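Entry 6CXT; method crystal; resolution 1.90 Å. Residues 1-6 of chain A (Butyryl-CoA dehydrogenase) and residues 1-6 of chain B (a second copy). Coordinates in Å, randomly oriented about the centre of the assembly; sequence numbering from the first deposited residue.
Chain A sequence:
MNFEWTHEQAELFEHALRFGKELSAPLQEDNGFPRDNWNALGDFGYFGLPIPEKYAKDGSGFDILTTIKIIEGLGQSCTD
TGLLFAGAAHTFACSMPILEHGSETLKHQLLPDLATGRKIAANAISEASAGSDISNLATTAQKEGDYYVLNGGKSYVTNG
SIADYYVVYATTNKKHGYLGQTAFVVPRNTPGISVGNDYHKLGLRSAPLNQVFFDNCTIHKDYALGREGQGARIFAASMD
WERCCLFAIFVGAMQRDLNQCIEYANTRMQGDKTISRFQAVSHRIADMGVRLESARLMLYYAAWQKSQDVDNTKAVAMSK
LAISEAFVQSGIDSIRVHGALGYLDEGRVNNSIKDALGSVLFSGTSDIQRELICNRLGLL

Chain A, residues 1-6: MNFEWT
Chain B, residues 1-6: MNFEWT

The two N-terminal segments, related by an exact two-fold axis, run antiparallel (CA 1 to 5 vectors 170° apart) and bury 595 Å². Everything below holds equally with chains exchanged.

Backbone pairing centres on one antiparallel bridge: A:Asn2 N donates to B:Asn2 O at 3.0 Å (149° at H), with CA atoms 5.5 Å apart. This register sets A:Met1 CA 4.4 Å from B:Phe3 CA. Extended A:Asn2 (phi/psi -152/162) precedes A:Phe3 (-119/30), A:Glu4 (-93/131) and A:Trp5 (-91/142); A:Met1 psi is 107°.

The terminal amine serves two acceptors: A:Met1 N lies 2.6 Å from B:Glu4 O and 3.0 Å from B:Asn2 OD1. B:Asn2 OD1 also accepts B:Glu4 N at 3.0 Å (156° at H), so asparagine (chi1 72°, chi2 88°) ties its own backbone to the partner's terminus. A:Asn2 ND2 and B:Asn2 ND2, modelled 2.3 Å apart, clash and support no interaction.

Apolar packing relies on the flexible methionine, t/p/p, whose CA-to-CB bond points sideways while its end comes nearer the partner. A:Met1 CG covers one face of the B:Trp5 ring (chi1 -68°, chi2 100°); A:Met1 CE reaches B:Trp5 CE2 at 3.5 Å, and A:Met1 SD approaches B:Phe3 CD2 at 3.9 Å. The buried phenylalanines (chi1 -64°, chi2 86°) meet obliquely, planes at 87°, with A:Phe3 CE2 3.4 Å from B:Phe3 CE2. Exposed A:Glu4 (t/p, chi3 -19°) keeps its carboxylate out of the contact; A:Thr6 (p) caps the following helix.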

# COMPACT_ATOMS: atom_id res chain seq x y z
N MET A 1 -32.86 -6.33 -3.85
CA MET A 1 -31.43 -6.07 -4.22
C MET A 1 -31.22 -6.20 -5.73
O MET A 1 -31.19 -7.31 -6.28
CB MET A 1 -30.54 -7.04 -3.41
CG MET A 1 -29.07 -7.20 -3.78
SD MET A 1 -27.97 -5.99 -3.04
CE MET A 1 -28.21 -6.10 -1.25
N ASN A 2 -31.03 -5.06 -6.41
CA ASN A 2 -30.72 -5.08 -7.83
C ASN A 2 -29.90 -3.84 -8.21
O ASN A 2 -29.92 -2.84 -7.48
CB ASN A 2 -32.01 -5.13 -8.70
CG ASN A 2 -32.76 -3.82 -8.69
OD1 ASN A 2 -32.50 -2.93 -9.51
ND2 ASN A 2 -33.63 -3.66 -7.70
N PHE A 3 -29.24 -3.89 -9.36
CA PHE A 3 -28.39 -2.81 -9.81
C PHE A 3 -28.86 -2.23 -11.12
O PHE A 3 -28.09 -1.70 -11.91
CB PHE A 3 -26.94 -3.30 -9.88
CG PHE A 3 -26.39 -3.69 -8.55
CD1 PHE A 3 -26.58 -4.99 -8.04
CD2 PHE A 3 -25.71 -2.76 -7.76
CE1 PHE A 3 -26.09 -5.34 -6.79
CE2 PHE A 3 -25.19 -3.12 -6.52
CZ PHE A 3 -25.39 -4.42 -6.04
N GLU A 4 -30.17 -2.31 -11.32
CA GLU A 4 -30.81 -1.91 -12.56
C GLU A 4 -31.25 -0.44 -12.44
O GLU A 4 -31.83 -0.04 -11.43
CB GLU A 4 -32.00 -2.89 -12.79
CG GLU A 4 -32.89 -2.67 -14.01
CD GLU A 4 -32.32 -3.22 -15.32
OE1 GLU A 4 -31.09 -3.47 -15.44
OE2 GLU A 4 -33.15 -3.41 -16.25
N TRP A 5 -30.91 0.37 -13.43
CA TRP A 5 -31.43 1.76 -13.51
C TRP A 5 -32.72 1.72 -14.33
O TRP A 5 -32.77 0.98 -15.30
CB TRP A 5 -30.40 2.68 -14.18
CG TRP A 5 -29.17 2.85 -13.30
CD1 TRP A 5 -27.95 2.21 -13.43
CD2 TRP A 5 -29.06 3.70 -12.17
NE1 TRP A 5 -27.10 2.62 -12.42
CE2 TRP A 5 -27.75 3.53 -11.63
CE3 TRP A 5 -29.94 4.59 -11.53
CZ2 TRP A 5 -27.31 4.21 -10.50
CZ3 TRP A 5 -29.48 5.30 -10.40
CH2 TRP A 5 -28.18 5.09 -9.90
N THR A 6 -33.73 2.51 -13.96
CA THR A 6 -34.95 2.64 -14.81
C THR A 6 -34.59 3.28 -16.14
O THR A 6 -33.52 3.92 -16.30
CB THR A 6 -36.07 3.48 -14.14
OG1 THR A 6 -35.69 4.85 -14.11
CG2 THR A 6 -36.40 3.02 -12.72
N MET B 1 -32.47 0.06 -8.94
CA MET B 1 -31.27 0.06 -8.05
C MET B 1 -31.66 0.16 -6.58
O MET B 1 -32.04 1.25 -6.10
CB MET B 1 -30.34 1.20 -8.51
CG MET B 1 -29.16 1.62 -7.62
SD MET B 1 -27.67 0.65 -7.85
CE MET B 1 -27.24 0.78 -9.60
N ASN B 2 -31.54 -0.94 -5.84
CA ASN B 2 -31.79 -0.92 -4.40
C ASN B 2 -30.96 -2.00 -3.70
O ASN B 2 -30.52 -2.96 -4.35
CB ASN B 2 -33.30 -1.13 -4.08
CG ASN B 2 -33.74 -2.56 -4.32
OD1 ASN B 2 -33.64 -3.42 -3.44
ND2 ASN B 2 -34.13 -2.84 -5.56
N PHE B 3 -30.80 -1.87 -2.39
CA PHE B 3 -29.99 -2.79 -1.62
C PHE B 3 -30.81 -3.50 -0.55
O PHE B 3 -30.30 -3.90 0.48
CB PHE B 3 -28.79 -2.05 -1.03
CG PHE B 3 -27.86 -1.51 -2.07
CD1 PHE B 3 -28.09 -0.26 -2.66
CD2 PHE B 3 -26.78 -2.28 -2.52
CE1 PHE B 3 -27.24 0.23 -3.65
CE2 PHE B 3 -25.91 -1.78 -3.48
CZ PHE B 3 -26.15 -0.53 -4.05
N GLU B 4 -32.08 -3.66 -0.87
CA GLU B 4 -33.06 -4.22 0.06
C GLU B 4 -33.15 -5.74 -0.16
O GLU B 4 -33.22 -6.20 -1.30
CB GLU B 4 -34.41 -3.48 -0.20
CG GLU B 4 -35.63 -3.90 0.60
CD GLU B 4 -35.71 -3.31 2.00
OE1 GLU B 4 -34.67 -2.84 2.56
OE2 GLU B 4 -36.84 -3.31 2.56
N TRP B 5 -33.06 -6.51 0.91
CA TRP B 5 -33.30 -7.97 0.84
C TRP B 5 -34.79 -8.20 1.12
O TRP B 5 -35.34 -7.52 1.97
CB TRP B 5 -32.45 -8.71 1.88
CG TRP B 5 -30.97 -8.62 1.53
CD1 TRP B 5 -30.03 -7.77 2.08
CD2 TRP B 5 -30.29 -9.40 0.55
NE1 TRP B 5 -28.80 -7.98 1.48
CE2 TRP B 5 -28.93 -8.97 0.54
CE3 TRP B 5 -30.69 -10.41 -0.33
CZ2 TRP B 5 -27.98 -9.52 -0.32
CZ3 TRP B 5 -29.72 -10.99 -1.18
CH2 TRP B 5 -28.39 -10.52 -1.17
N THR B 6 -35.43 -9.15 0.42
CA THR B 6 -36.83 -9.53 0.76
C THR B 6 -36.88 -10.14 2.15
O THR B 6 -35.86 -10.58 2.72
CB THR B 6 -37.45 -10.53 -0.25
OG1 THR B 6 -36.84 -11.81 -0.08
CG2 THR B 6 -37.30 -10.09 -1.71